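Local coordinates for protein glycosyl transferase family 9 (Veillonella parvula, PDB 3TOV) that probably transfers a sugar, as heptosyltransferases do, from an activated nucleotide-sugar donor to an acceptor during assembly of cell-surface glycans, at residues 17-25 / 269-277. Numbering follows the deposited sequence.
Sequences MHLGDVILT and DSGPMHVGI
Leu19, Ile23 and Val275 form the aliphatic part of the junction between helices 19-23 and 271-277. The Ile23 side chain crosses that of Val275 obliquely, with Ile23 CD1 on Val275 CG2 at 3.5 Å. Leu19 CD2 reaches the same Val275 CG2 at 4.1 Å, the leucine side chain crossing that of the valine at about a right angle. CG anti to the backbone N (chi1 171°) carries Leu19 CD2 to the start of helix 271-277, 4.0 Å from Gly271 C and close to the ring atom CD of Pro272. Ala256 and Met259 of helix 252-260 also touch Val275.

The backbones themselves meet at two glycines, where Gly20 CA and Gly271 CA are 4.2 Å apart; the axes of the two short helical segments differ by 33° in direction. In the two-domain GT-B fold each parallel sheet belongs to a Rossmann-like domain, and here the helix after the first strand of one meets the helix after the fourth strand of the other where the domains adjoin.

The imidazole of His274 touches both Gly20 and Leu24. Its ND1 is 4.1 Å from Gly20 CA, while CD2 lies 3.9 Å from Leu24 CD2, both neighbours approaching the ring obliquely. Ile23 CG2 rests on His274 CB at 4.2 Å, linking the aliphatic part to the ring. CE of the selenomethionine Met273 lies over one ring face, offset toward the rim, and His274 NE2 makes a weak hydrogen bond to Tyr295 O. Tyr295 also touches Leu24, which packs against Ala139 of helix 139-149.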
HETATM    1  N   MSE A  17      10.425   2.139   5.101  1.00 54.84           N
HETATM    2  CA  MSE A  17      10.288   1.287   3.931  1.00 55.57           C
HETATM    3  C   MSE A  17       9.515   1.944   2.791  1.00 64.52           C
HETATM    4  O   MSE A  17       9.417   3.169   2.699  1.00 70.63           O
HETATM    5  CB  MSE A  17       9.672  -0.059   4.296  1.00 51.70           C
HETATM    6  CG  MSE A  17      10.550  -0.898   5.230  1.00 57.72           C
HETATM    7 SE   MSE A  17       9.940  -2.750   5.555  0.41 39.03          SE
HETATM    8  CE  MSE A  17      10.483  -3.517   3.835  1.00 33.56           C
ATOM      9  N   HIS A  18       8.979   1.107   1.917  1.00 62.19           N
ATOM     10  CA  HIS A  18       8.443   1.559   0.651  1.00 56.55           C
ATOM     11  C   HIS A  18       6.937   1.788   0.702  1.00 61.32           C
ATOM     12  O   HIS A  18       6.270   1.348   1.633  1.00 68.81           O
ATOM     13  CB  HIS A  18       8.807   0.540  -0.411  1.00 57.91           C
ATOM     14  CG  HIS A  18      10.232   0.633  -0.855  1.00 70.75           C
ATOM     15  ND1 HIS A  18      11.038   1.704  -0.539  1.00 75.60           N
ATOM     16  CD2 HIS A  18      10.992  -0.205  -1.600  1.00 75.59           C
ATOM     17  CE1 HIS A  18      12.235   1.524  -1.071  1.00 78.18           C
ATOM     18  NE2 HIS A  18      12.233   0.375  -1.721  1.00 76.39           N
ATOM     19  N   LEU A  19       6.399   2.483  -0.296  1.00 59.61           N
ATOM     20  CA  LEU A  19       4.982   2.858  -0.308  1.00 54.08           C
ATOM     21  C   LEU A  19       4.036   1.765   0.201  1.00 54.10           C
ATOM     22  O   LEU A  19       3.154   2.029   1.024  1.00 52.78           O
ATOM     23  CB  LEU A  19       4.557   3.296  -1.707  1.00 50.45           C
ATOM     24  CG  LEU A  19       3.058   3.512  -1.892  1.00 49.91           C
ATOM     25  CD1 LEU A  19       2.597   4.683  -1.065  1.00 38.39           C
ATOM     26  CD2 LEU A  19       2.692   3.702  -3.360  1.00 40.84           C
ATOM     27  N   GLY A  20       4.217   0.545  -0.298  1.00 55.21           N
ATOM     28  CA  GLY A  20       3.345  -0.561   0.065  1.00 56.41           C
ATOM     29  C   GLY A  20       3.518  -0.982   1.513  1.00 53.18           C
ATOM     30  O   GLY A  20       2.569  -0.980   2.304  1.00 49.87           O
ATOM     31  N   ASP A  21       4.745  -1.348   1.860  1.00 49.83           N
ATOM     32  CA  ASP A  21       5.044  -1.728   3.221  1.00 45.63           C
ATOM     33  C   ASP A  21       4.519  -0.675   4.185  1.00 47.81           C
ATOM     34  O   ASP A  21       3.989  -1.013   5.224  1.00 58.79           O
ATOM     35  CB  ASP A  21       6.542  -1.944   3.404  1.00 56.24           C
ATOM     36  CG  ASP A  21       7.111  -2.983   2.437  1.00 69.95           C
ATOM     37  OD1 ASP A  21       7.043  -4.196   2.735  1.00 74.84           O
ATOM     38  OD2 ASP A  21       7.644  -2.587   1.379  1.00 75.25           O
ATOM     39  N   VAL A  22       4.624   0.602   3.842  1.00 48.91           N
ATOM     40  CA  VAL A  22       4.161   1.641   4.768  1.00 49.05           C
ATOM     41  C   VAL A  22       2.657   1.591   5.005  1.00 47.24           C
ATOM     42  O   VAL A  22       2.198   1.517   6.150  1.00 48.03           O
ATOM     43  CB  VAL A  22       4.583   3.064   4.343  1.00 53.00           C
ATOM     44  CG1 VAL A  22       3.763   4.122   5.081  1.00 31.21           C
ATOM     45  CG2 VAL A  22       6.050   3.259   4.608  1.00 53.62           C
ATOM     46  N   ILE A  23       1.881   1.632   3.933  1.00 44.79           N
ATOM     47  CA  ILE A  23       0.434   1.649   4.089  1.00 49.21           C
ATOM     48  C   ILE A  23      -0.024   0.479   4.962  1.00 54.35           C
ATOM     49  O   ILE A  23      -0.996   0.588   5.716  1.00 52.25           O
ATOM     50  CB  ILE A  23      -0.258   1.651   2.727  1.00 49.34           C
ATOM     51  CG1 ILE A  23       0.194   2.901   1.948  1.00 50.03           C
ATOM     52  CG2 ILE A  23      -1.762   1.580   2.898  1.00 30.52           C
ATOM     53  CD1 ILE A  23      -0.121   2.883   0.454  1.00 49.53           C
ATOM     54  N   LEU A  24       0.717  -0.623   4.883  1.00 57.01           N
ATOM     55  CA  LEU A  24       0.422  -1.831   5.649  1.00 57.16           C
ATOM     56  C   LEU A  24       0.704  -1.693   7.143  1.00 59.26           C
ATOM     57  O   LEU A  24       0.290  -2.537   7.936  1.00 66.11           O
ATOM     58  CB  LEU A  24       1.216  -3.013   5.093  1.00 51.93           C
ATOM     59  CG  LEU A  24       0.790  -3.464   3.701  1.00 43.07           C
ATOM     60  CD1 LEU A  24       1.775  -4.462   3.154  1.00 40.49           C
ATOM     61  CD2 LEU A  24      -0.594  -4.053   3.790  1.00 37.66           C
ATOM     62  N   THR A  25       1.424  -0.644   7.525  1.00 52.55           N
ATOM     63  CA  THR A  25       1.686  -0.382   8.934  1.00 49.17           C
ATOM     64  C   THR A  25       0.555   0.450   9.513  1.00 51.77           C
ATOM     65  O   THR A  25       0.556   0.790  10.697  1.00 56.94           O
ATOM     66  CB  THR A  25       2.991   0.398   9.147  1.00 46.78           C
ATOM     67  OG1 THR A  25       2.853   1.734   8.632  1.00 52.32           O
ATOM     68  CG2 THR A  25       4.149  -0.296   8.463  1.00 44.26           C
ATOM     69  N   ASP A 269       0.262  -6.730  -8.431  1.00 55.62           N
ATOM     70  CA  ASP A 269       0.735  -6.534  -7.061  1.00 58.16           C
ATOM     71  C   ASP A 269       1.766  -5.440  -7.086  1.00 60.53           C
ATOM     72  O   ASP A 269       2.890  -5.639  -7.545  1.00 61.80           O
ATOM     73  CB  ASP A 269       1.244  -7.809  -6.336  1.00 96.32           C
ATOM     74  CG  ASP A 269       1.863  -8.856  -7.274  1.00100.68           C
ATOM     75  OD1 ASP A 269       1.382  -9.038  -8.422  1.00105.88           O
ATOM     76  OD2 ASP A 269       2.826  -9.533  -6.839  1.00 94.64           O
ATOM     77  N   SER A 270       1.336  -4.264  -6.644  1.00 67.24           N
ATOM     78  CA  SER A 270       2.188  -3.082  -6.548  1.00 72.27           C
ATOM     79  C   SER A 270       1.544  -2.092  -5.582  1.00 64.77           C
ATOM     80  O   SER A 270       0.315  -2.081  -5.416  1.00 58.67           O
ATOM     81  CB  SER A 270       2.421  -2.440  -7.926  1.00 76.48           C
ATOM     82  OG  SER A 270       1.227  -1.909  -8.481  1.00 74.86           O
ATOM     83  N   GLY A 271       2.380  -1.272  -4.949  1.00 59.10           N
ATOM     84  CA  GLY A 271       1.946  -0.342  -3.919  1.00 54.83           C
ATOM     85  C   GLY A 271       0.650   0.409  -4.174  1.00 54.11           C
ATOM     86  O   GLY A 271      -0.167   0.570  -3.269  1.00 51.95           O
ATOM     87  N   PRO A 272       0.456   0.897  -5.405  1.00 55.73           N
ATOM     88  CA  PRO A 272      -0.796   1.594  -5.721  1.00 54.79           C
ATOM     89  C   PRO A 272      -2.035   0.750  -5.445  1.00 48.71           C
ATOM     90  O   PRO A 272      -3.107   1.315  -5.247  1.00 43.07           O
ATOM     91  CB  PRO A 272      -0.672   1.867  -7.219  1.00 54.94           C
ATOM     92  CG  PRO A 272       0.799   1.958  -7.448  1.00 57.09           C
ATOM     93  CD  PRO A 272       1.429   0.973  -6.508  1.00 56.99           C
HETATM   94  N   MSE A 273      -1.896  -0.574  -5.443  1.00 50.56           N
HETATM   95  CA  MSE A 273      -3.018  -1.451  -5.100  1.00 50.00           C
HETATM   96  C   MSE A 273      -3.470  -1.238  -3.652  1.00 50.38           C
HETATM   97  O   MSE A 273      -4.665  -1.192  -3.364  1.00 48.34           O
HETATM   98  CB  MSE A 273      -2.639  -2.908  -5.319  1.00 51.19           C
HETATM   99  CG  MSE A 273      -3.784  -3.888  -5.116  1.00 49.25           C
HETATM  100 SE   MSE A 273      -3.149  -5.720  -4.890  0.47 40.84          SE
HETATM  101  CE  MSE A 273      -2.253  -5.578  -3.162  1.00 20.81           C
ATOM    102  N   HIS A 274      -2.514  -1.094  -2.739  1.00 49.68           N
ATOM    103  CA  HIS A 274      -2.849  -0.780  -1.357  1.00 50.62           C
ATOM    104  C   HIS A 274      -3.453   0.629  -1.203  1.00 57.85           C
ATOM    105  O   HIS A 274      -4.398   0.823  -0.433  1.00 64.05           O
ATOM    106  CB  HIS A 274      -1.644  -1.001  -0.447  1.00 47.09           C
ATOM    107  CG  HIS A 274      -1.053  -2.369  -0.565  1.00 52.84           C
ATOM    108  ND1 HIS A 274       0.055  -2.636  -1.342  1.00 59.52           N
ATOM    109  CD2 HIS A 274      -1.426  -3.554  -0.026  1.00 54.82           C
ATOM    110  CE1 HIS A 274       0.347  -3.922  -1.265  1.00 58.23           C
ATOM    111  NE2 HIS A 274      -0.537  -4.502  -0.474  1.00 56.70           N
ATOM    112  N   VAL A 275      -2.919   1.600  -1.941  1.00 55.25           N
ATOM    113  CA  VAL A 275      -3.513   2.934  -1.982  1.00 52.30           C
ATOM    114  C   VAL A 275      -4.985   2.843  -2.366  1.00 47.13           C
ATOM    115  O   VAL A 275      -5.837   3.482  -1.768  1.00 46.36           O
ATOM    116  CB  VAL A 275      -2.808   3.838  -3.010  1.00 50.64           C
ATOM    117  CG1 VAL A 275      -3.498   5.197  -3.086  1.00 45.96           C
ATOM    118  CG2 VAL A 275      -1.332   3.986  -2.671  1.00 50.13           C
ATOM    119  N   GLY A 276      -5.279   2.043  -3.377  1.00 49.07           N
ATOM    120  CA  GLY A 276      -6.654   1.843  -3.783  1.00 50.21           C
ATOM    121  C   GLY A 276      -7.467   1.359  -2.604  1.00 49.38           C
ATOM    122  O   GLY A 276      -8.407   2.025  -2.181  1.00 49.65           O
ATOM    123  N   ILE A 277      -7.082   0.203  -2.071  1.00 50.26           N
ATOM    124  CA  ILE A 277      -7.774  -0.426  -0.948  1.00 50.69           C
ATOM    125  C   ILE A 277      -8.008   0.552   0.195  1.00 57.36           C
ATOM    126  O   ILE A 277      -9.075   0.562   0.809  1.00 65.54           O
ATOM    127  CB  ILE A 277      -6.964  -1.620  -0.411  1.00 44.96           C
ATOM    128  CG1 ILE A 277      -6.836  -2.705  -1.475  1.00 37.89           C
ATOM    129  CG2 ILE A 277      -7.579  -2.191   0.867  1.00 41.62           C
ATOM    130  CD1 ILE A 277      -5.996  -3.861  -1.002  1.00 39.29           C
TER